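PDB 3HXL: uncharacterized protein DSY3957 from Desulfitobacterium hafniense, which probably forms part of the contractile sheath around a phage-type tail. Local coordinates for residues 141-153 with 156-168. Residues are numbered along the deposited sequence; the frame is centred on the assembly and turned at random.
Sequences ELDKQTVSDIAGL and NDWVIFSGTGALT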
loop_
_atom_site.group_PDB
_atom_site.type_symbol
_atom_site.label_atom_id
_atom_site.label_comp_id
_atom_site.label_asym_id
_atom_site.label_seq_id
_atom_site.Cartn_x
_atom_site.Cartn_y
_atom_site.Cartn_z
ATOM N N GLU A 141 2.019 -0.790 -33.025
ATOM C CA GLU A 141 2.749 -2.048 -33.113
ATOM C C GLU A 141 3.808 -2.105 -32.022
ATOM O O GLU A 141 4.742 -1.302 -32.016
ATOM C CB GLU A 141 3.417 -2.176 -34.482
ATOM C CG GLU A 141 4.337 -3.380 -34.617
ATOM C CD GLU A 141 5.011 -3.439 -35.971
ATOM O OE1 GLU A 141 4.300 -3.644 -36.979
ATOM O OE2 GLU A 141 6.249 -3.274 -36.025
ATOM N N LEU A 142 3.663 -3.055 -31.102
ATOM C CA LEU A 142 4.613 -3.195 -30.005
ATOM C C LEU A 142 5.519 -4.414 -30.165
ATOM O O LEU A 142 6.448 -4.602 -29.386
ATOM C CB LEU A 142 3.868 -3.263 -28.669
ATOM C CG LEU A 142 2.918 -2.097 -28.376
ATOM C CD1 LEU A 142 2.267 -2.297 -27.016
ATOM C CD2 LEU A 142 3.685 -0.781 -28.409
ATOM N N ASP A 143 5.243 -5.241 -31.170
ATOM C CA ASP A 143 6.067 -6.417 -31.441
ATOM C C ASP A 143 5.917 -6.830 -32.899
ATOM O O ASP A 143 4.845 -6.693 -33.489
ATOM C CB ASP A 143 5.681 -7.598 -30.532
ATOM C CG ASP A 143 6.632 -8.786 -30.680
ATOM O OD1 ASP A 143 7.859 -8.602 -30.505
ATOM O OD2 ASP A 143 6.159 -9.910 -30.966
ATOM N N LYS A 144 7.009 -7.318 -33.476
ATOM C CA LYS A 144 7.014 -7.767 -34.861
ATOM C C LYS A 144 7.996 -8.921 -34.998
ATOM O O LYS A 144 9.171 -8.801 -34.649
ATOM C CB LYS A 144 7.402 -6.623 -35.805
ATOM C CG LYS A 144 7.283 -6.977 -37.292
ATOM C CD LYS A 144 7.301 -5.735 -38.190
ATOM C CE LYS A 144 8.658 -5.047 -38.199
ATOM N NZ LYS A 144 9.704 -5.864 -38.877
ATOM N N GLN A 145 7.497 -10.048 -35.489
ATOM C CA GLN A 145 8.319 -11.233 -35.676
ATOM C C GLN A 145 8.193 -11.749 -37.106
ATOM O O GLN A 145 7.086 -11.925 -37.619
ATOM C CB GLN A 145 7.889 -12.327 -34.694
ATOM C CG GLN A 145 8.130 -11.984 -33.230
ATOM C CD GLN A 145 7.664 -13.083 -32.296
ATOM O OE1 GLN A 145 7.979 -14.260 -32.497
ATOM N NE2 GLN A 145 6.922 -12.706 -31.257
ATOM N N THR A 146 9.333 -11.980 -37.747
ATOM C CA THR A 146 9.350 -12.494 -39.111
ATOM C C THR A 146 9.645 -13.981 -39.018
ATOM O O THR A 146 10.723 -14.382 -38.586
ATOM C CB THR A 146 10.437 -11.809 -39.959
ATOM O OG1 THR A 146 10.186 -10.400 -40.003
ATOM C CG2 THR A 146 10.426 -12.358 -41.382
ATOM N N VAL A 147 8.677 -14.797 -39.412
ATOM C CA VAL A 147 8.847 -16.238 -39.333
ATOM C C VAL A 147 8.386 -16.946 -40.596
ATOM O O VAL A 147 7.796 -16.333 -41.487
ATOM C CB VAL A 147 8.062 -16.806 -38.141
ATOM C CG1 VAL A 147 8.600 -16.226 -36.842
ATOM C CG2 VAL A 147 6.587 -16.467 -38.289
ATOM N N SER A 148 8.662 -18.243 -40.661
ATOM C CA SER A 148 8.274 -19.061 -41.801
ATOM C C SER A 148 6.912 -19.689 -41.534
ATOM O O SER A 148 6.088 -19.820 -42.438
ATOM C CB SER A 148 9.305 -20.169 -42.029
ATOM O OG SER A 148 10.582 -19.636 -42.327
ATOM N N ASP A 149 6.685 -20.070 -40.281
ATOM C CA ASP A 149 5.439 -20.704 -39.878
ATOM C C ASP A 149 5.091 -20.379 -38.425
ATOM O O ASP A 149 5.774 -19.586 -37.773
ATOM C CB ASP A 149 5.555 -22.220 -40.047
ATOM C CG ASP A 149 6.839 -22.772 -39.460
ATOM O OD1 ASP A 149 7.166 -22.427 -38.304
ATOM O OD2 ASP A 149 7.528 -23.555 -40.152
ATOM N N ILE A 150 4.028 -21.003 -37.924
ATOM C CA ILE A 150 3.582 -20.784 -36.552
ATOM C C ILE A 150 4.629 -21.221 -35.531
ATOM O O ILE A 150 4.815 -20.576 -34.498
ATOM C CB ILE A 150 2.279 -21.554 -36.266
ATOM C CG1 ILE A 150 1.161 -21.034 -37.168
ATOM C CG2 ILE A 150 1.899 -21.403 -34.797
ATOM C CD1 ILE A 150 -0.119 -21.833 -37.075
ATOM N N ALA A 151 5.310 -22.323 -35.825
ATOM C CA ALA A 151 6.330 -22.850 -34.930
ATOM C C ALA A 151 7.410 -21.820 -34.615
ATOM O O ALA A 151 7.897 -21.742 -33.485
ATOM C CB ALA A 151 6.960 -24.098 -35.542
ATOM N N GLY A 152 7.778 -21.029 -35.615
ATOM C CA GLY A 152 8.811 -20.025 -35.424
ATOM C C GLY A 152 8.416 -18.873 -34.521
ATOM O O GLY A 152 9.265 -18.070 -34.127
ATOM N N LEU A 153 7.132 -18.785 -34.189
ATOM C CA LEU A 153 6.649 -17.709 -33.332
ATOM C C LEU A 153 7.018 -17.894 -31.867
ATOM O O LEU A 153 7.084 -19.013 -31.365
ATOM C CB LEU A 153 5.132 -17.571 -33.461
ATOM C CG LEU A 153 4.625 -16.960 -34.765
ATOM C CD1 LEU A 153 3.111 -17.054 -34.817
ATOM C CD2 LEU A 153 5.072 -15.500 -34.852
ATOM N N ASN A 156 5.119 -13.038 -26.637
ATOM C CA ASN A 156 5.636 -11.711 -26.317
ATOM C C ASN A 156 4.996 -11.238 -25.016
ATOM O O ASN A 156 4.340 -12.021 -24.332
ATOM C CB ASN A 156 5.370 -10.720 -27.460
ATOM C CG ASN A 156 3.909 -10.654 -27.863
ATOM O OD1 ASN A 156 3.027 -10.428 -27.037
ATOM N ND2 ASN A 156 3.651 -10.832 -29.153
ATOM N N ASP A 157 5.179 -9.970 -24.663
ATOM C CA ASP A 157 4.614 -9.473 -23.413
ATOM C C ASP A 157 3.102 -9.272 -23.467
ATOM O O ASP A 157 2.478 -8.944 -22.456
ATOM C CB ASP A 157 5.283 -8.157 -22.997
ATOM C CG ASP A 157 6.790 -8.273 -22.883
ATOM O OD1 ASP A 157 7.285 -9.322 -22.415
ATOM O OD2 ASP A 157 7.484 -7.300 -23.248
ATOM N N TRP A 158 2.502 -9.482 -24.634
ATOM C CA TRP A 158 1.062 -9.283 -24.770
ATOM C C TRP A 158 0.223 -10.510 -25.089
ATOM O O TRP A 158 -0.904 -10.630 -24.607
ATOM C CB TRP A 158 0.786 -8.225 -25.829
ATOM C CG TRP A 158 1.267 -6.882 -25.442
ATOM C CD1 TRP A 158 2.480 -6.326 -25.725
ATOM C CD2 TRP A 158 0.541 -5.911 -24.686
ATOM N NE1 TRP A 158 2.552 -5.055 -25.197
ATOM C CE2 TRP A 158 1.374 -4.776 -24.556
ATOM C CE3 TRP A 158 -0.737 -5.887 -24.115
ATOM C CZ2 TRP A 158 0.970 -3.628 -23.867
ATOM C CZ3 TRP A 158 -1.139 -4.745 -23.430
ATOM C CH2 TRP A 158 -0.287 -3.629 -23.316
ATOM N N VAL A 159 0.755 -11.411 -25.910
ATOM C CA VAL A 159 0.004 -12.602 -26.282
ATOM C C VAL A 159 0.821 -13.883 -26.358
ATOM O O VAL A 159 2.055 -13.865 -26.377
ATOM C CB VAL A 159 -0.687 -12.427 -27.653
ATOM C CG1 VAL A 159 -1.612 -11.223 -27.623
ATOM C CG2 VAL A 159 0.359 -12.274 -28.749
ATOM N N ILE A 160 0.094 -14.996 -26.403
ATOM C CA ILE A 160 0.672 -16.326 -26.507
ATOM C C ILE A 160 0.159 -16.897 -27.825
ATOM O O ILE A 160 -1.037 -16.827 -28.110
ATOM C CB ILE A 160 0.199 -17.251 -25.354
ATOM C CG1 ILE A 160 0.640 -16.683 -24.000
ATOM C CG2 ILE A 160 0.750 -18.653 -25.558
ATOM C CD1 ILE A 160 2.143 -16.625 -23.811
ATOM N N PHE A 161 1.062 -17.445 -28.629
ATOM C CA PHE A 161 0.681 -18.021 -29.914
ATOM C C PHE A 161 0.462 -19.520 -29.769
ATOM O O PHE A 161 1.237 -20.206 -29.102
ATOM C CB PHE A 161 1.773 -17.759 -30.950
ATOM C CG PHE A 161 2.019 -16.305 -31.214
ATOM C CD1 PHE A 161 1.120 -15.561 -31.969
ATOM C CD2 PHE A 161 3.142 -15.672 -30.693
ATOM C CE1 PHE A 161 1.339 -14.207 -32.205
ATOM C CE2 PHE A 161 3.372 -14.316 -30.922
ATOM C CZ PHE A 161 2.471 -13.583 -31.678
ATOM N N SER A 162 -0.599 -20.026 -30.387
ATOM C CA SER A 162 -0.905 -21.450 -30.320
ATOM C C SER A 162 -1.371 -21.967 -31.676
ATOM O O SER A 162 -1.814 -21.198 -32.530
ATOM C CB SER A 162 -1.987 -21.715 -29.266
ATOM O OG SER A 162 -3.181 -21.013 -29.567
ATOM N N GLY A 163 -1.272 -23.278 -31.862
ATOM C CA GLY A 163 -1.678 -23.881 -33.117
ATOM C C GLY A 163 -0.508 -24.556 -33.797
ATOM O O GLY A 163 0.597 -24.600 -33.257
ATOM N N THR A 164 -0.742 -25.083 -34.991
ATOM C CA THR A 164 0.315 -25.765 -35.726
ATOM C C THR A 164 0.104 -25.646 -37.230
ATOM O O THR A 164 -1.018 -25.461 -37.697
ATOM C CB THR A 164 0.374 -27.257 -35.336
ATOM O OG1 THR A 164 1.267 -27.954 -36.216
ATOM C CG2 THR A 164 -1.008 -27.880 -35.413
ATOM N N GLY A 165 1.193 -25.744 -37.987
ATOM C CA GLY A 165 1.088 -25.652 -39.430
ATOM C C GLY A 165 1.484 -24.311 -40.015
ATOM O O GLY A 165 2.281 -23.572 -39.437
ATOM N N ALA A 166 0.906 -23.990 -41.166
ATOM C CA ALA A 166 1.216 -22.752 -41.864
ATOM C C ALA A 166 0.376 -21.559 -41.444
ATOM O O ALA A 166 -0.758 -21.694 -40.980
ATOM C CB ALA A 166 1.085 -22.966 -43.363
ATOM N N LEU A 167 0.952 -20.381 -41.637
ATOM C CA LEU A 167 0.291 -19.133 -41.308
ATOM C C LEU A 167 -0.554 -18.649 -42.479
ATOM O O LEU A 167 -0.332 -19.038 -43.629
ATOM C CB LEU A 167 1.331 -18.069 -40.960
ATOM C CG LEU A 167 2.094 -18.243 -39.640
ATOM C CD1 LEU A 167 3.389 -17.440 -39.688
ATOM C CD2 LEU A 167 1.218 -17.797 -38.473
ATOM N N THR A 168 -1.522 -17.796 -42.161
ATOM C CA THR A 168 -2.428 -17.198 -43.133
ATOM C C THR A 168 -2.423 -15.693 -42.879
ATOM O O THR A 168 -2.402 -15.257 -41.730
ATOM C CB THR A 168 -3.874 -17.720 -42.958
ATOM O OG1 THR A 168 -3.957 -19.072 -43.426
ATOM C CG2 THR A 168 -4.857 -16.852 -43.730
HETATM O O HOH W 1 3.557 -20.916 -43.031
HETATM O O HOH W 2 4.510 -24.168 -37.811
#
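Leu153 lays its CD1 methyl over one face of the Phe161 ring, 4.1 Å from the ring centroid, a CH-pi contact inside the beta-sandwich domain of this tail sheath protein. Edge strand 140-147 of one sheet, with the loop after it that carries Leu153, here meets edge strand 159-162 of the other. Leu167 wedges between Val147 and Ile150: its CD1 touches Val147 CG2, the two side chains crossing at about a right angle, while CD2 presses on Ile150 CG1 at 3.5 Å, tighter than usual for carbons. Leu103 of strand 103-107 also packs against Leu153, Ile150 and Leu167. Leu142 CD1 comes obliquely to the indole of Trp158, 3.6 Å from its CE2. Between these apolar patches Asp143 OD2 takes two amide donors. Gln145 NE2, which also binds Ala154 O, reaches the syn lone pair of Asp143 OD2 almost straight (176°); Asn156 ND2 comes to the same OD2 from above the carboxylate plane, at 3.2 Å. With chi1 at 54°, Asn156 CG sits between its own N and carbonyl carbon, which turns the amide oxygen back on the chain. Asn156 OD1 accepts from Trp158 N at 2.6 Å, an Asx turn. Val159 N, 2.7 Å from the same Asn156 OD1, adds the Asx motif.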